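Local coordinates for protein transcriptional regulator (Streptococcus dysgalactiae, PDB 4YV9) that serves as the Rgg2 receptor for SHP pheromones, a DNA-binding transcriptional regulator of quorum sensing, here in complex with an inhibitor, at residues K244-F254 / Y263-V274. Residues are numbered along the deposited sequence; the frame is centred on the assembly and turned at random.
Sequences KDDMRQALQIF and YYSYKEHYRKEV
Leu251 and Tyr270 are the interlocking knobs of this helix pair, a worked example of antiparallel helices joined by side-chain packing, with no hydrogen bond between the two segments. Leu251 enters the hole formed by Tyr263, Tyr266, Lys267 and Tyr270, its CD2 lying 3.6 Å from Tyr266 CB. In return, Tyr270, its CG anti to the backbone N (chi1 -170°), pushes its ring among Lys244, Met247, Arg248 and Leu251. Met247 CB meets that ring at its edge, 3.8 Å from CD1, and the selenium of this selenomethionine makes an oblique Met-aromatic contact. Tyr270 OH lies over one face of the Arg248 guanidinium, while Val274 CB, from the same segment as Tyr270, lies over a face of the phenol ring.

Apolar packing continues to both ends. The extended Lys244 chain brings CE to 3.5 Å from Val274 CG1, while Met247 and Val274 meet tip to tip. At the other end, Phe254 CE2 approaches Tyr266 CD1 at 3.5 Å, the ring planes inclined by 34°.

Tyr266 and His269 also pack edge-to-face on Tyr229 of helix 221-236. The axes of the two segments approach to 9.3 Å, with their directions 161° apart; the pair is a helical hairpin, consistent with the TPR-like repeat architecture of the Rgg C-terminal domain.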
ATOM      1  N   LYS B 244     -18.540 -20.643 -15.298  1.00 52.49           N
ATOM      2  CA  LYS B 244     -19.322 -19.583 -15.922  1.00 53.62           C
ATOM      3  C   LYS B 244     -20.062 -18.778 -14.860  1.00 47.58           C
ATOM      4  O   LYS B 244     -20.211 -17.575 -14.993  1.00 45.30           O
ATOM      5  CB  LYS B 244     -20.335 -20.147 -16.938  1.00 59.97           C
ATOM      6  CG  LYS B 244     -19.730 -20.838 -18.156  1.00 63.15           C
ATOM      7  CD  LYS B 244     -20.832 -21.392 -19.082  1.00 66.25           C
ATOM      8  CE  LYS B 244     -20.248 -22.113 -20.297  1.00 72.79           C
ATOM      9  NZ  LYS B 244     -21.287 -22.686 -21.211  1.00 76.23           N
ATOM     10  N   ASP B 245     -20.545 -19.442 -13.813  1.00 50.82           N
ATOM     11  CA  ASP B 245     -21.178 -18.717 -12.715  1.00 48.86           C
ATOM     12  C   ASP B 245     -20.170 -17.765 -12.066  1.00 52.99           C
ATOM     13  O   ASP B 245     -20.479 -16.605 -11.792  1.00 47.33           O
ATOM     14  CB  ASP B 245     -21.739 -19.679 -11.672  1.00 50.39           C
ATOM     15  CG  ASP B 245     -22.832 -20.573 -12.225  1.00 69.93           C
ATOM     16  OD1 ASP B 245     -23.508 -20.164 -13.198  1.00 69.59           O
ATOM     17  OD2 ASP B 245     -23.012 -21.688 -11.683  1.00 76.79           O
ATOM     18  N   ASP B 246     -18.960 -18.254 -11.835  1.00 48.18           N
ATOM     19  CA  ASP B 246     -17.915 -17.409 -11.255  1.00 46.81           C
ATOM     20  C   ASP B 246     -17.631 -16.182 -12.123  1.00 47.16           C
ATOM     21  O   ASP B 246     -17.532 -15.062 -11.611  1.00 44.76           O
ATOM     22  CB  ASP B 246     -16.636 -18.208 -11.044  1.00 48.50           C
ATOM     23  CG  ASP B 246     -16.788 -19.268  -9.966  1.00 55.88           C
ATOM     24  OD1 ASP B 246     -17.819 -19.255  -9.254  1.00 57.72           O
ATOM     25  OD2 ASP B 246     -15.870 -20.101  -9.826  1.00 53.22           O
HETATM   26  N   MSE B 247     -17.527 -16.387 -13.435  1.00 47.29           N
HETATM   27  CA  MSE B 247     -17.237 -15.285 -14.345  1.00 41.98           C
HETATM   28  C   MSE B 247     -18.380 -14.275 -14.352  1.00 43.19           C
HETATM   29  O   MSE B 247     -18.142 -13.059 -14.354  1.00 42.46           O
HETATM   30  CB  MSE B 247     -16.968 -15.803 -15.763  1.00 51.86           C
HETATM   31  CG  MSE B 247     -15.652 -16.570 -15.896  1.00 52.92           C
HETATM   32 SE   MSE B 247     -15.550 -17.709 -17.498  1.00 67.92          SE
HETATM   33  CE  MSE B 247     -14.533 -16.540 -18.653  1.00 56.82           C
ATOM     34  N   ARG B 248     -19.620 -14.765 -14.357  1.00 44.74           N
ATOM     35  CA  ARG B 248     -20.769 -13.856 -14.342  1.00 44.58           C
ATOM     36  C   ARG B 248     -20.840 -13.059 -13.027  1.00 45.25           C
ATOM     37  O   ARG B 248     -21.233 -11.898 -13.029  1.00 41.34           O
ATOM     38  CB  ARG B 248     -22.069 -14.621 -14.579  1.00 45.45           C
ATOM     39  CG  ARG B 248     -22.389 -14.781 -16.059  1.00 59.50           C
ATOM     40  CD  ARG B 248     -23.630 -15.637 -16.284  1.00 70.11           C
ATOM     41  NE  ARG B 248     -23.531 -16.900 -15.557  1.00 70.55           N
ATOM     42  CZ  ARG B 248     -24.129 -18.026 -15.928  1.00 77.62           C
ATOM     43  NH1 ARG B 248     -24.882 -18.056 -17.023  1.00 75.78           N
ATOM     44  NH2 ARG B 248     -23.973 -19.122 -15.200  1.00 77.76           N
ATOM     45  N   GLN B 249     -20.458 -13.683 -11.912  1.00 39.85           N
ATOM     46  CA  GLN B 249     -20.395 -12.978 -10.627  1.00 39.50           C
ATOM     47  C   GLN B 249     -19.358 -11.852 -10.650  1.00 40.90           C
ATOM     48  O   GLN B 249     -19.613 -10.741 -10.170  1.00 43.66           O
ATOM     49  CB  GLN B 249     -20.082 -13.962  -9.491  1.00 39.13           C
ATOM     50  CG  GLN B 249     -21.237 -14.926  -9.194  1.00 45.76           C
ATOM     51  CD  GLN B 249     -20.839 -16.009  -8.218  1.00 51.63           C
ATOM     52  OE1 GLN B 249     -19.722 -16.012  -7.723  1.00 50.16           O
ATOM     53  NE2 GLN B 249     -21.750 -16.928  -7.935  1.00 56.98           N
ATOM     54  N   ALA B 250     -18.193 -12.133 -11.223  1.00 41.40           N
ATOM     55  CA  ALA B 250     -17.156 -11.110 -11.341  1.00 39.77           C
ATOM     56  C   ALA B 250     -17.655  -9.940 -12.172  1.00 39.78           C
ATOM     57  O   ALA B 250     -17.403  -8.791 -11.825  1.00 40.77           O
ATOM     58  CB  ALA B 250     -15.884 -11.687 -11.946  1.00 35.32           C
ATOM     59  N   LEU B 251     -18.378 -10.229 -13.257  1.00 34.30           N
ATOM     60  CA  LEU B 251     -18.919  -9.170 -14.106  1.00 39.51           C
ATOM     61  C   LEU B 251     -19.853  -8.279 -13.296  1.00 37.95           C
ATOM     62  O   LEU B 251     -19.789  -7.050 -13.392  1.00 37.45           O
ATOM     63  CB  LEU B 251     -19.673  -9.746 -15.321  1.00 41.14           C
ATOM     64  CG  LEU B 251     -18.855 -10.443 -16.411  1.00 43.48           C
ATOM     65  CD1 LEU B 251     -19.743 -10.992 -17.549  1.00 42.49           C
ATOM     66  CD2 LEU B 251     -17.789  -9.511 -16.955  1.00 41.52           C
ATOM     67  N   GLN B 252     -20.733  -8.913 -12.524  1.00 31.81           N
ATOM     68  CA  GLN B 252     -21.675  -8.199 -11.660  1.00 41.01           C
ATOM     69  C   GLN B 252     -20.950  -7.265 -10.688  1.00 39.46           C
ATOM     70  O   GLN B 252     -21.404  -6.141 -10.439  1.00 32.99           O
ATOM     71  CB  GLN B 252     -22.536  -9.182 -10.858  1.00 47.08           C
ATOM     72  CG  GLN B 252     -23.538  -9.994 -11.669  1.00 61.72           C
ATOM     73  CD  GLN B 252     -24.347 -10.951 -10.794  1.00 77.71           C
ATOM     74  OE1 GLN B 252     -25.043 -10.530  -9.866  1.00 82.39           O
ATOM     75  NE2 GLN B 252     -24.252 -12.246 -11.086  1.00 86.52           N
ATOM     76  N   ILE B 253     -19.831  -7.729 -10.138  1.00 37.94           N
ATOM     77  CA  ILE B 253     -19.046  -6.903  -9.210  1.00 33.46           C
ATOM     78  C   ILE B 253     -18.574  -5.611  -9.908  1.00 35.13           C
ATOM     79  O   ILE B 253     -18.826  -4.511  -9.418  1.00 35.04           O
ATOM     80  CB  ILE B 253     -17.836  -7.694  -8.645  1.00 32.86           C
ATOM     81  CG1 ILE B 253     -18.343  -8.836  -7.764  1.00 33.15           C
ATOM     82  CG2 ILE B 253     -16.923  -6.784  -7.832  1.00 32.88           C
ATOM     83  CD1 ILE B 253     -17.269  -9.745  -7.226  1.00 36.72           C
ATOM     84  N   PHE B 254     -17.906  -5.741 -11.053  1.00 34.26           N
ATOM     85  CA  PHE B 254     -17.502  -4.571 -11.846  1.00 32.31           C
ATOM     86  C   PHE B 254     -18.696  -3.643 -12.090  1.00 36.84           C
ATOM     87  O   PHE B 254     -18.598  -2.424 -11.938  1.00 35.95           O
ATOM     88  CB  PHE B 254     -16.915  -4.990 -13.201  1.00 35.23           C
ATOM     89  CG  PHE B 254     -15.596  -5.704 -13.120  1.00 40.08           C
ATOM     90  CD1 PHE B 254     -14.596  -5.274 -12.255  1.00 41.08           C
ATOM     91  CD2 PHE B 254     -15.348  -6.804 -13.929  1.00 39.45           C
ATOM     92  CE1 PHE B 254     -13.372  -5.936 -12.200  1.00 35.92           C
ATOM     93  CE2 PHE B 254     -14.137  -7.472 -13.870  1.00 40.21           C
ATOM     94  CZ  PHE B 254     -13.144  -7.038 -13.007  1.00 33.80           C
ATOM     95  N   TYR B 263     -15.981  -3.652 -16.677  1.00 39.53           N
ATOM     96  CA  TYR B 263     -17.184  -4.414 -16.997  1.00 36.22           C
ATOM     97  C   TYR B 263     -17.232  -4.719 -18.479  1.00 47.32           C
ATOM     98  O   TYR B 263     -17.400  -5.874 -18.868  1.00 45.18           O
ATOM     99  CB  TYR B 263     -18.447  -3.661 -16.564  1.00 36.96           C
ATOM    100  CG  TYR B 263     -19.735  -4.405 -16.866  1.00 42.02           C
ATOM    101  CD1 TYR B 263     -19.953  -5.677 -16.365  1.00 43.39           C
ATOM    102  CD2 TYR B 263     -20.736  -3.821 -17.635  1.00 53.29           C
ATOM    103  CE1 TYR B 263     -21.125  -6.363 -16.634  1.00 46.31           C
ATOM    104  CE2 TYR B 263     -21.919  -4.504 -17.917  1.00 59.77           C
ATOM    105  CZ  TYR B 263     -22.106  -5.775 -17.407  1.00 55.56           C
ATOM    106  OH  TYR B 263     -23.268  -6.472 -17.664  1.00 49.69           O
ATOM    107  N   TYR B 264     -17.060  -3.682 -19.302  1.00 46.89           N
ATOM    108  CA  TYR B 264     -17.104  -3.838 -20.750  1.00 48.27           C
ATOM    109  C   TYR B 264     -16.033  -4.801 -21.237  1.00 47.53           C
ATOM    110  O   TYR B 264     -16.280  -5.650 -22.098  1.00 46.40           O
ATOM    111  CB  TYR B 264     -16.928  -2.488 -21.466  1.00 44.82           C
ATOM    112  CG  TYR B 264     -16.620  -2.667 -22.942  1.00 49.15           C
ATOM    113  CD1 TYR B 264     -17.638  -2.851 -23.865  1.00 57.49           C
ATOM    114  CD2 TYR B 264     -15.307  -2.676 -23.404  1.00 47.53           C
ATOM    115  CE1 TYR B 264     -17.358  -3.031 -25.212  1.00 61.01           C
ATOM    116  CE2 TYR B 264     -15.017  -2.862 -24.721  1.00 50.58           C
ATOM    117  CZ  TYR B 264     -16.043  -3.043 -25.627  1.00 57.18           C
ATOM    118  OH  TYR B 264     -15.747  -3.220 -26.946  1.00 64.42           O
ATOM    119  N   SER B 265     -14.834  -4.648 -20.690  1.00 47.30           N
ATOM    120  CA  SER B 265     -13.682  -5.384 -21.175  1.00 51.54           C
ATOM    121  C   SER B 265     -13.789  -6.874 -20.832  1.00 54.76           C
ATOM    122  O   SER B 265     -13.513  -7.731 -21.673  1.00 60.98           O
ATOM    123  CB  SER B 265     -12.401  -4.780 -20.601  1.00 57.53           C
ATOM    124  OG  SER B 265     -11.260  -5.328 -21.232  1.00 70.47           O
ATOM    125  N   TYR B 266     -14.204  -7.190 -19.608  1.00 43.26           N
ATOM    126  CA  TYR B 266     -14.365  -8.594 -19.242  1.00 45.12           C
ATOM    127  C   TYR B 266     -15.611  -9.225 -19.876  1.00 46.59           C
ATOM    128  O   TYR B 266     -15.613 -10.414 -20.198  1.00 51.35           O
ATOM    129  CB  TYR B 266     -14.384  -8.745 -17.719  1.00 47.30           C
ATOM    130  CG  TYR B 266     -12.984  -8.766 -17.158  1.00 44.77           C
ATOM    131  CD1 TYR B 266     -12.323  -7.590 -16.852  1.00 43.92           C
ATOM    132  CD2 TYR B 266     -12.305  -9.966 -16.989  1.00 50.13           C
ATOM    133  CE1 TYR B 266     -11.036  -7.601 -16.367  1.00 45.02           C
ATOM    134  CE2 TYR B 266     -11.023  -9.990 -16.509  1.00 53.27           C
ATOM    135  CZ  TYR B 266     -10.391  -8.805 -16.197  1.00 52.68           C
ATOM    136  OH  TYR B 266      -9.103  -8.833 -15.717  1.00 52.85           O
ATOM    137  N   LYS B 267     -16.656  -8.430 -20.091  1.00 40.10           N
ATOM    138  CA  LYS B 267     -17.873  -8.949 -20.704  1.00 44.44           C
ATOM    139  C   LYS B 267     -17.601  -9.297 -22.165  1.00 53.40           C
ATOM    140  O   LYS B 267     -18.199 -10.220 -22.726  1.00 49.65           O
ATOM    141  CB  LYS B 267     -19.003  -7.927 -20.577  1.00 49.82           C
ATOM    142  CG  LYS B 267     -20.349  -8.344 -21.161  1.00 58.68           C
ATOM    143  CD  LYS B 267     -21.271  -7.132 -21.161  1.00 67.58           C
ATOM    144  CE  LYS B 267     -22.682  -7.454 -21.609  1.00 73.05           C
ATOM    145  NZ  LYS B 267     -23.423  -6.198 -21.969  1.00 77.59           N
ATOM    146  N   GLU B 268     -16.676  -8.562 -22.773  1.00 55.56           N
ATOM    147  CA  GLU B 268     -16.220  -8.852 -24.131  1.00 56.94           C
ATOM    148  C   GLU B 268     -15.491 -10.199 -24.188  1.00 55.93           C
ATOM    149  O   GLU B 268     -15.707 -10.993 -25.106  1.00 59.65           O
ATOM    150  CB  GLU B 268     -15.309  -7.727 -24.627  1.00 65.34           C
ATOM    151  CG  GLU B 268     -14.947  -7.789 -26.095  1.00 74.38           C
ATOM    152  CD  GLU B 268     -16.065  -7.293 -26.985  1.00 83.92           C
ATOM    153  OE1 GLU B 268     -16.968  -6.604 -26.469  1.00 86.85           O
ATOM    154  OE2 GLU B 268     -16.042  -7.592 -28.199  1.00 90.17           O
ATOM    155  N   HIS B 269     -14.627 -10.444 -23.203  1.00 57.25           N
ATOM    156  CA  HIS B 269     -13.917 -11.720 -23.075  1.00 60.62           C
ATOM    157  C   HIS B 269     -14.912 -12.857 -22.900  1.00 60.44           C
ATOM    158  O   HIS B 269     -14.809 -13.895 -23.559  1.00 59.46           O
ATOM    159  CB  HIS B 269     -12.941 -11.682 -21.892  1.00 64.03           C
ATOM    160  CG  HIS B 269     -12.078 -12.903 -21.771  1.00 72.98           C
ATOM    161  ND1 HIS B 269     -12.578 -14.146 -21.444  1.00 78.50           N
ATOM    162  CD2 HIS B 269     -10.741 -13.067 -21.925  1.00 73.30           C
ATOM    163  CE1 HIS B 269     -11.589 -15.022 -21.408  1.00 77.96           C
ATOM    164  NE2 HIS B 269     -10.465 -14.393 -21.695  1.00 75.98           N
ATOM    165  N   TYR B 270     -15.883 -12.649 -22.014  1.00 59.70           N
ATOM    166  CA  TYR B 270     -16.941 -13.624 -21.775  1.00 55.63           C
ATOM    167  C   TYR B 270     -17.721 -13.984 -23.058  1.00 58.11           C
ATOM    168  O   TYR B 270     -17.795 -15.155 -23.424  1.00 59.05           O
ATOM    169  CB  TYR B 270     -17.906 -13.108 -20.700  1.00 50.30           C
ATOM    170  CG  TYR B 270     -18.882 -14.160 -20.223  1.00 55.95           C
ATOM    171  CD1 TYR B 270     -18.579 -14.976 -19.136  1.00 53.31           C
ATOM    172  CD2 TYR B 270     -20.100 -14.355 -20.874  1.00 59.82           C
ATOM    173  CE1 TYR B 270     -19.469 -15.953 -18.706  1.00 53.30           C
ATOM    174  CE2 TYR B 270     -20.990 -15.326 -20.450  1.00 63.31           C
ATOM    175  CZ  TYR B 270     -20.670 -16.117 -19.364  1.00 57.11           C
ATOM    176  OH  TYR B 270     -21.556 -17.079 -18.944  1.00 62.50           O
ATOM    177  N   ARG B 271     -18.301 -12.993 -23.734  1.00 58.91           N
ATOM    178  CA  ARG B 271     -19.078 -13.253 -24.947  1.00 67.00           C
ATOM    179  C   ARG B 271     -18.265 -13.950 -26.039  1.00 71.21           C
ATOM    180  O   ARG B 271     -18.815 -14.711 -26.841  1.00 71.30           O
ATOM    181  CB  ARG B 271     -19.665 -11.952 -25.498  1.00 72.44           C
ATOM    182  CG  ARG B 271     -20.944 -11.510 -24.804  1.00 78.87           C
ATOM    183  CD  ARG B 271     -21.505 -10.243 -25.434  1.00 88.30           C
ATOM    184  NE  ARG B 271     -20.516  -9.166 -25.427  1.00 91.95           N
ATOM    185  CZ  ARG B 271     -20.786  -7.895 -25.147  1.00 87.56           C
ATOM    186  NH1 ARG B 271     -19.811  -6.996 -25.164  1.00 87.03           N
ATOM    187  NH2 ARG B 271     -22.025  -7.522 -24.849  1.00 85.50           N
ATOM    188  N   LYS B 272     -16.959 -13.697 -26.064  1.00 74.52           N
ATOM    189  CA  LYS B 272     -16.079 -14.318 -27.056  1.00 83.93           C
ATOM    190  C   LYS B 272     -15.714 -15.756 -26.683  1.00 82.76           C
ATOM    191  O   LYS B 272     -15.940 -16.682 -27.461  1.00 87.75           O
ATOM    192  CB  LYS B 272     -14.803 -13.489 -27.233  1.00 87.53           C
ATOM    193  CG  LYS B 272     -13.600 -14.283 -27.737  1.00 91.77           C
ATOM    194  CD  LYS B 272     -13.198 -13.891 -29.150  1.00 99.32           C
ATOM    195  CE  LYS B 272     -11.737 -14.236 -29.422  1.00 98.81           C
ATOM    196  NZ  LYS B 272     -11.503 -14.618 -30.844  1.00105.39           N
ATOM    197  N   GLU B 273     -15.159 -15.944 -25.490  1.00 74.15           N
ATOM    198  CA  GLU B 273     -14.641 -17.250 -25.103  1.00 74.21           C
ATOM    199  C   GLU B 273     -15.715 -18.202 -24.571  1.00 76.10           C
ATOM    200  O   GLU B 273     -15.496 -19.412 -24.505  1.00 85.50           O
ATOM    201  CB  GLU B 273     -13.531 -17.085 -24.066  1.00 73.89           C
ATOM    202  CG  GLU B 273     -12.310 -16.338 -24.592  1.00 80.45           C
ATOM    203  CD  GLU B 273     -11.539 -17.122 -25.641  1.00 87.91           C
ATOM    204  OE1 GLU B 273     -10.563 -17.812 -25.271  1.00 87.96           O
ATOM    205  OE2 GLU B 273     -11.902 -17.047 -26.835  1.00 95.74           O
ATOM    206  N   VAL B 274     -16.877 -17.669 -24.208  1.00 67.73           N
ATOM    207  CA  VAL B 274     -17.933 -18.500 -23.639  1.00 72.22           C
ATOM    208  C   VAL B 274     -19.171 -18.523 -24.528  1.00 75.83           C
ATOM    209  O   VAL B 274     -20.010 -17.624 -24.457  1.00 77.32           O
ATOM    210  CB  VAL B 274     -18.334 -18.016 -22.226  1.00 75.90           C
ATOM    211  CG1 VAL B 274     -19.303 -18.994 -21.584  1.00 78.08           C
ATOM    212  CG2 VAL B 274     -17.100 -17.828 -21.353  1.00 75.07           C
TER